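Local coordinates for sensory box/GGDEF family protein (Caulobacter crescentus, PDB 4YME), which probably takes part in cyclic di-GMP signalling as a membrane protein with PAS, GGDEF and EAL regions, of which this chain is the GGDEF domain, at residues S126-S130 against N145-L150; L59-T63 against E120-G124. Where two conformers were deposited one is given. Residue numbers count along the deposited sequence, not the author numbering.

Contact 1 (S126-S130 against N145-L150); sequences SLGVS and NADMAL
Here the C-terminal helix of a GGDEF domain packs on an outermost strand of the ferredoxin-like sheet. Segment 126-130 is extended and belongs to strand 125-131, which is bonded antiparallel to strand 33-41. Segment 145-150 is regular helix. The two axes come within 5.9 Å, and their N-to-C directions make 140°. Gly128 is the point of closest backbone approach: its CA is 3.9 Å from Leu150 CA and 3.7 Å from Leu150 N. A CB there would clash with the helix backbone, so the missing side chain lets the helix sit tight. Ala149 points at the strand, with CB 3.7 Å from Val129 N. Leu150 (t, p) reaches back along the strand, and its CD1 lies 3.5 Å from Ser126 O. Leu127 faces away, toward helix 95-109. At the other end, Ser130 and Asn145 join the strand to the helix. One water donates to both Val129 O and Asn145 OD1, and Ser130 OG (chi1 m) donates to the same Asn145 OD1 at 2.8 Å.

Contact 2 (L59-T63 against E120-G124); sequences LLVET and ELAMG
Leu59 lies over the side chains of Leu121 and Met123, and its CD2 makes the closest approaches to both. Leu59 CD2 is 3.8 Å from Leu121 CB, 3.6 Å from Met123 SE (residue 123 is a selenomethionine) and 3.9 Å from Ala122 O. The CA-CB bond of Leu59 is sideways, and the m, t rotamer brings CD2 in to the loop. Segment 59-63 is one turn of helix 53-70. Segment 120-124 starts as the end of strand 119-121, then leaves it as an extended loop that leads into strand 125-131. The backbones stay well apart: the nearest CA pair, Leu59 and Met123, is 7.3 Å apart. Side chains fill the gap. Leu121 (m, t) and Met123 both point toward the helix, while Ala122 between them points away. Met123 has chi1 m, chi2 near -100° and chi3 m, which lays its CE 3.3 Å from Thr63 OG1 and 4.5 Å from Glu62 CG. Val114 of strand 114-116 and Leu41 of strand 33-41 also pack on Leu59. This places the contact where the small hairpin and the central sheet of the GGDEF fold meet helix 53-70. Thr63 (m) turns its hydroxyl back on its own helix, where Thr63 OG1 donates to Leu59 O at 2.8 Å. The carboxylate of Glu62 forms salt bridges with Arg65 and Arg66. No hydrogen bond crosses between the segments, so their direct contact rests on apolar packing, with the Thr63 hydroxyl already donating within its own helix.

Overall arrangement
From the N terminus, the chain runs through helix 13-30, strand 33-41 and helix 44-51 to helix 53-70, which carries residues 59-63. It then makes the 76-81 and 84-91 strands, helix 95-109 and the small hairpin before residues 120-124 close contact 2. That long excursion ends just before contact 1 opens at residues 126-130. A short link through residues 131-144 then brings residues 145-150 back to the strand. The two contacts are therefore in series and neither crosses the other. The centres of contact 1 and contact 2 are about 20 Å apart. Contact 2 ties a helix to the hairpin exit, while contact 1 ties a sheet edge to the C-terminal helix.

Contact 1 (S126-S130 against N145-L150)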
ATOM      1  N   SER A 126      -2.449  -2.466   8.784  1.00 19.21           N
ATOM      2  CA  SER A 126      -3.866  -2.327   8.538  1.00 19.56           C
ATOM      3  C   SER A 126      -4.058  -1.839   7.138  1.00 18.90           C
ATOM      4  O   SER A 126      -3.150  -1.180   6.609  1.00 17.87           O
ATOM      5  CB  SER A 126      -4.455  -1.329   9.500  1.00 21.83           C
ATOM      6  OG  SER A 126      -4.363  -1.783  10.841  1.00 22.91           O
ATOM      7  N   LEU A 127      -5.154  -2.168   6.503  1.00 18.67           N
ATOM      8  CA  LEU A 127      -5.376  -1.769   5.138  1.00 19.79           C
ATOM      9  C   LEU A 127      -6.819  -1.483   4.822  1.00 18.86           C
ATOM     10  O   LEU A 127      -7.743  -1.994   5.518  1.00 20.05           O
ATOM     11  CB  LEU A 127      -4.730  -2.682   4.137  1.00 23.74           C
ATOM     12  CG  LEU A 127      -5.103  -4.086   3.991  1.00 24.51           C
ATOM     13  CD1 LEU A 127      -6.414  -4.223   3.271  1.00 26.32           C
ATOM     14  CD2 LEU A 127      -4.007  -4.743   3.134  1.00 24.28           C
ATOM     15  N   GLY A 128      -7.014  -0.647   3.822  1.00 17.33           N
ATOM     16  CA  GLY A 128      -8.326  -0.328   3.266  1.00 18.05           C
ATOM     17  C   GLY A 128      -8.296  -0.465   1.780  1.00 17.78           C
ATOM     18  O   GLY A 128      -7.263  -0.128   1.154  1.00 18.01           O
ATOM     19  N   VAL A 129      -9.397  -0.851   1.190  1.00 17.19           N
ATOM     20  CA  VAL A 129      -9.490  -1.161  -0.221  1.00 17.78           C
ATOM     21  C   VAL A 129     -10.581  -0.327  -0.869  1.00 18.91           C
ATOM     22  O   VAL A 129     -11.733  -0.307  -0.387  1.00 19.48           O
ATOM     23  CB  VAL A 129      -9.809  -2.649  -0.456  1.00 19.60           C
ATOM     24  CG1 VAL A 129      -9.899  -2.962  -1.984  1.00 21.08           C
ATOM     25  CG2 VAL A 129      -8.758  -3.522   0.180  1.00 21.30           C
ATOM     26  N   SER A 130     -10.268   0.275  -2.003  1.00 18.38           N
ATOM     27  CA  SER A 130     -11.240   0.916  -2.877  0.60 19.15           C
ATOM     28  C   SER A 130     -11.208   0.283  -4.243  1.00 19.03           C
ATOM     29  O   SER A 130     -10.133  -0.024  -4.792  1.00 18.38           O
ATOM     30  CB  SER A 130     -10.954   2.395  -3.004  0.60 21.12           C
ATOM     31  OG  SER A 130     -10.845   2.955  -1.722  0.60 21.89           O
ATOM     32  N   ASN A 145     -10.966   7.638  -1.045  1.00 21.93           N
ATOM     33  CA  ASN A 145     -11.874   6.569  -0.595  0.60 21.81           C
ATOM     34  C   ASN A 145     -11.079   5.449   0.043  1.00 21.75           C
ATOM     35  O   ASN A 145     -11.536   4.835   1.023  1.00 21.99           O
ATOM     36  CB  ASN A 145     -12.653   5.967  -1.746  0.60 22.25           C
ATOM     37  CG  ASN A 145     -13.682   4.993  -1.265  0.60 24.29           C
ATOM     38  OD1 ASN A 145     -13.413   3.798  -1.133  0.60 25.50           O
ATOM     39  ND2 ASN A 145     -14.846   5.500  -0.932  0.60 25.68           N
ATOM     40  N   ALA A 146      -9.879   5.168  -0.469  1.00 21.18           N
ATOM     41  CA  ALA A 146      -9.074   4.084   0.135  1.00 21.37           C
ATOM     42  C   ALA A 146      -8.560   4.514   1.487  1.00 22.28           C
ATOM     43  O   ALA A 146      -8.451   3.687   2.380  1.00 21.38           O
ATOM     44  CB  ALA A 146      -7.915   3.666  -0.787  1.00 21.06           C
ATOM     45  N   ASP A 147      -8.272   5.791   1.647  1.00 23.60           N
ATOM     46  CA  ASP A 147      -7.802   6.315   2.940  1.00 25.92           C
ATOM     47  C   ASP A 147      -8.951   6.270   3.974  1.00 24.85           C
ATOM     48  O   ASP A 147      -8.745   5.912   5.165  1.00 23.58           O
ATOM     49  CB  ASP A 147      -7.306   7.748   2.709  1.00 28.65           C
ATOM     50  CG  ASP A 147      -6.503   8.298   3.870  1.00 31.78           C
ATOM     51  OD1 ASP A 147      -5.524   7.610   4.299  1.00 35.08           O
ATOM     52  OD2 ASP A 147      -6.814   9.444   4.289  1.00 35.67           O
HETATM   53  N   MSE A 148     -10.165   6.598   3.550  1.00 23.36           N
HETATM   54  CA  MSE A 148     -11.331   6.470   4.387  1.00 22.07           C
HETATM   55  C   MSE A 148     -11.547   4.992   4.774  1.00 21.44           C
HETATM   56  O   MSE A 148     -11.863   4.674   5.943  1.00 20.06           O
HETATM   57  CB  MSE A 148     -12.542   7.026   3.684  1.00 24.29           C
HETATM   58  CG  MSE A 148     -13.727   7.050   4.430  1.00 24.86           C
HETATM   59 SE   MSE A 148     -15.107   8.295   3.734  0.75 24.72          SE
HETATM   60  CE  MSE A 148     -15.416   7.415   2.067  1.00 25.82           C
ATOM     61  N   ALA A 149     -11.373   4.101   3.805  1.00 20.63           N
ATOM     62  CA  ALA A 149     -11.498   2.668   4.072  1.00 19.77           C
ATOM     63  C   ALA A 149     -10.450   2.208   5.075  1.00 20.19           C
ATOM     64  O   ALA A 149     -10.733   1.373   5.924  1.00 20.54           O
ATOM     65  CB  ALA A 149     -11.381   1.906   2.755  1.00 20.74           C
ATOM     66  N   LEU A 150      -9.259   2.787   5.020  1.00 19.87           N
ATOM     67  CA  LEU A 150      -8.201   2.484   5.995  1.00 19.72           C
ATOM     68  C   LEU A 150      -8.641   2.934   7.381  1.00 20.36           C
ATOM     69  O   LEU A 150      -8.504   2.160   8.339  1.00 21.91           O
ATOM     70  CB  LEU A 150      -6.852   3.094   5.613  1.00 21.00           C
ATOM     71  CG  LEU A 150      -5.714   2.918   6.649  1.00 21.22           C
ATOM     72  CD1 LEU A 150      -5.367   1.471   6.907  1.00 22.02           C
ATOM     73  CD2 LEU A 150      -4.490   3.588   6.139  1.00 22.65           C
TER
HETATM   74  O   HOH W   1     -13.860   1.364   0.067  1.00 27.55           O

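Contact 2 (L59-T63 against E120-G124)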
ATOM      1  N   LEU A  59      11.725  -0.030   9.380  1.00 16.82           N
ATOM      2  CA  LEU A  59      10.391  -0.591   9.117  1.00 17.07           C
ATOM      3  C   LEU A  59       9.966  -0.257   7.713  1.00 15.85           C
ATOM      4  O   LEU A  59       9.394  -1.106   7.012  1.00 16.20           O
ATOM      5  CB  LEU A  59       9.286  -0.126  10.089  1.00 18.30           C
ATOM      6  CG  LEU A  59       9.401  -0.542  11.554  1.00 20.92           C
ATOM      7  CD1 LEU A  59       8.239   0.049  12.328  1.00 21.97           C
ATOM      8  CD2 LEU A  59       9.458  -1.998  11.739  1.00 22.09           C
ATOM      9  N   LEU A  60      10.189   1.010   7.348  1.00 15.63           N
ATOM     10  CA  LEU A  60       9.765   1.467   6.000  1.00 15.32           C
ATOM     11  C   LEU A  60      10.498   0.738   4.897  1.00 14.93           C
ATOM     12  O   LEU A  60       9.915   0.320   3.899  1.00 14.13           O
ATOM     13  CB  LEU A  60       9.843   2.981   5.868  1.00 15.75           C
ATOM     14  CG  LEU A  60       9.064   3.783   6.930  1.00 16.64           C
ATOM     15  CD1 LEU A  60       9.268   5.260   6.748  1.00 16.68           C
ATOM     16  CD2 LEU A  60       7.592   3.432   6.879  1.00 17.05           C
ATOM     17  N   VAL A  61      11.805   0.584   5.059  1.00 15.68           N
ATOM     18  CA  VAL A  61      12.665  -0.074   4.075  1.00 15.67           C
ATOM     19  C   VAL A  61      12.295  -1.529   3.925  1.00 15.30           C
ATOM     20  O   VAL A  61      12.184  -2.050   2.818  1.00 14.94           O
ATOM     21  CB  VAL A  61      14.149   0.099   4.491  1.00 16.69           C
ATOM     22  CG1 VAL A  61      15.034  -0.828   3.729  1.00 17.34           C
ATOM     23  CG2 VAL A  61      14.528   1.581   4.219  1.00 17.28           C
ATOM     24  N   GLU A  62      12.012  -2.186   5.042  1.00 15.23           N
ATOM     25  CA  GLU A  62      11.660  -3.603   4.951  1.00 16.03           C
ATOM     26  C   GLU A  62      10.243  -3.760   4.362  1.00 15.26           C
ATOM     27  O   GLU A  62      10.011  -4.675   3.595  1.00 15.24           O
ATOM     28  CB  GLU A  62      11.746  -4.242   6.316  1.00 17.11           C
ATOM     29  CG  GLU A  62      11.335  -5.696   6.352  1.00 18.36           C
ATOM     30  CD  GLU A  62      12.138  -6.632   5.558  1.00 20.66           C
ATOM     31  OE1 GLU A  62      13.226  -6.300   5.030  1.00 20.77           O
ATOM     32  OE2 GLU A  62      11.686  -7.772   5.297  1.00 23.71           O
ATOM     33  N   THR A  63       9.314  -2.877   4.713  1.00 14.72           N
ATOM     34  CA  THR A  63       7.957  -2.925   4.124  1.00 15.03           C
ATOM     35  C   THR A  63       8.085  -2.830   2.626  1.00 14.97           C
ATOM     36  O   THR A  63       7.455  -3.570   1.904  1.00 15.46           O
ATOM     37  CB  THR A  63       7.092  -1.783   4.669  1.00 14.83           C
ATOM     38  OG1 THR A  63       6.907  -2.002   6.097  1.00 16.09           O
ATOM     39  CG2 THR A  63       5.716  -1.731   4.021  1.00 15.13           C
ATOM     40  N   GLU A 120      14.398  -7.037  17.483  1.00 33.47           N
ATOM     41  CA  GLU A 120      13.334  -7.160  16.483  1.00 31.73           C
ATOM     42  C   GLU A 120      12.286  -6.122  16.749  1.00 29.44           C
ATOM     43  O   GLU A 120      11.892  -5.879  17.870  1.00 31.02           O
ATOM     44  CB  GLU A 120      12.726  -8.545  16.494  1.00 36.40           C
ATOM     45  CG  GLU A 120      13.646  -9.560  15.846  1.00 42.12           C
ATOM     46  CD  GLU A 120      12.978 -10.872  15.603  1.00 46.63           C
ATOM     47  OE1 GLU A 120      12.102 -11.277  16.402  1.00 51.75           O
ATOM     48  OE2 GLU A 120      13.333 -11.519  14.600  1.00 52.49           O
ATOM     49  N   LEU A 121      11.839  -5.487  15.675  1.00 24.59           N
ATOM     50  CA  LEU A 121      10.830  -4.464  15.709  1.00 23.21           C
ATOM     51  C   LEU A 121       9.501  -5.045  15.221  1.00 22.02           C
ATOM     52  O   LEU A 121       9.451  -5.811  14.220  1.00 21.24           O
ATOM     53  CB  LEU A 121      11.222  -3.323  14.820  1.00 23.83           C
ATOM     54  CG  LEU A 121      12.532  -2.608  15.140  1.00 24.27           C
ATOM     55  CD1 LEU A 121      12.695  -1.555  14.059  1.00 24.67           C
ATOM     56  CD2 LEU A 121      12.463  -1.997  16.466  1.00 25.99           C
ATOM     57  N   ALA A 122       8.448  -4.742  15.995  1.00 21.08           N
ATOM     58  CA  ALA A 122       7.068  -5.162  15.670  1.00 22.48           C
ATOM     59  C   ALA A 122       6.577  -4.558  14.380  1.00 22.12           C
ATOM     60  O   ALA A 122       6.641  -3.355  14.119  1.00 22.07           O
ATOM     61  CB  ALA A 122       6.161  -4.792  16.776  1.00 21.80           C
HETATM   62  N   MSE A 123       6.144  -5.456  13.498  1.00 25.73           N
HETATM   63  CA  MSE A 123       5.522  -5.021  12.235  0.60 25.36           C
HETATM   64  C   MSE A 123       3.994  -5.244  12.452  1.00 26.04           C
HETATM   65  O   MSE A 123       3.498  -5.055  13.557  1.00 32.71           O
HETATM   66  CB  MSE A 123       6.168  -5.692  10.996  0.60 23.13           C
HETATM   67  CG  MSE A 123       7.613  -5.288  10.634  0.60 22.17           C
HETATM   68 SE   MSE A 123       7.968  -3.964   9.173  0.40 19.86          SE
HETATM   69  CE  MSE A 123       7.153  -4.894   7.675  0.60 21.64           C
ATOM     70  N   GLY A 124       3.229  -5.618  11.430  1.00 24.43           N
ATOM     71  CA  GLY A 124       1.785  -5.643  11.503  1.00 23.59           C
ATOM     72  C   GLY A 124       1.266  -4.434  10.755  1.00 21.83           C
ATOM     73  O   GLY A 124       1.787  -3.359  10.897  1.00 22.51           O
TER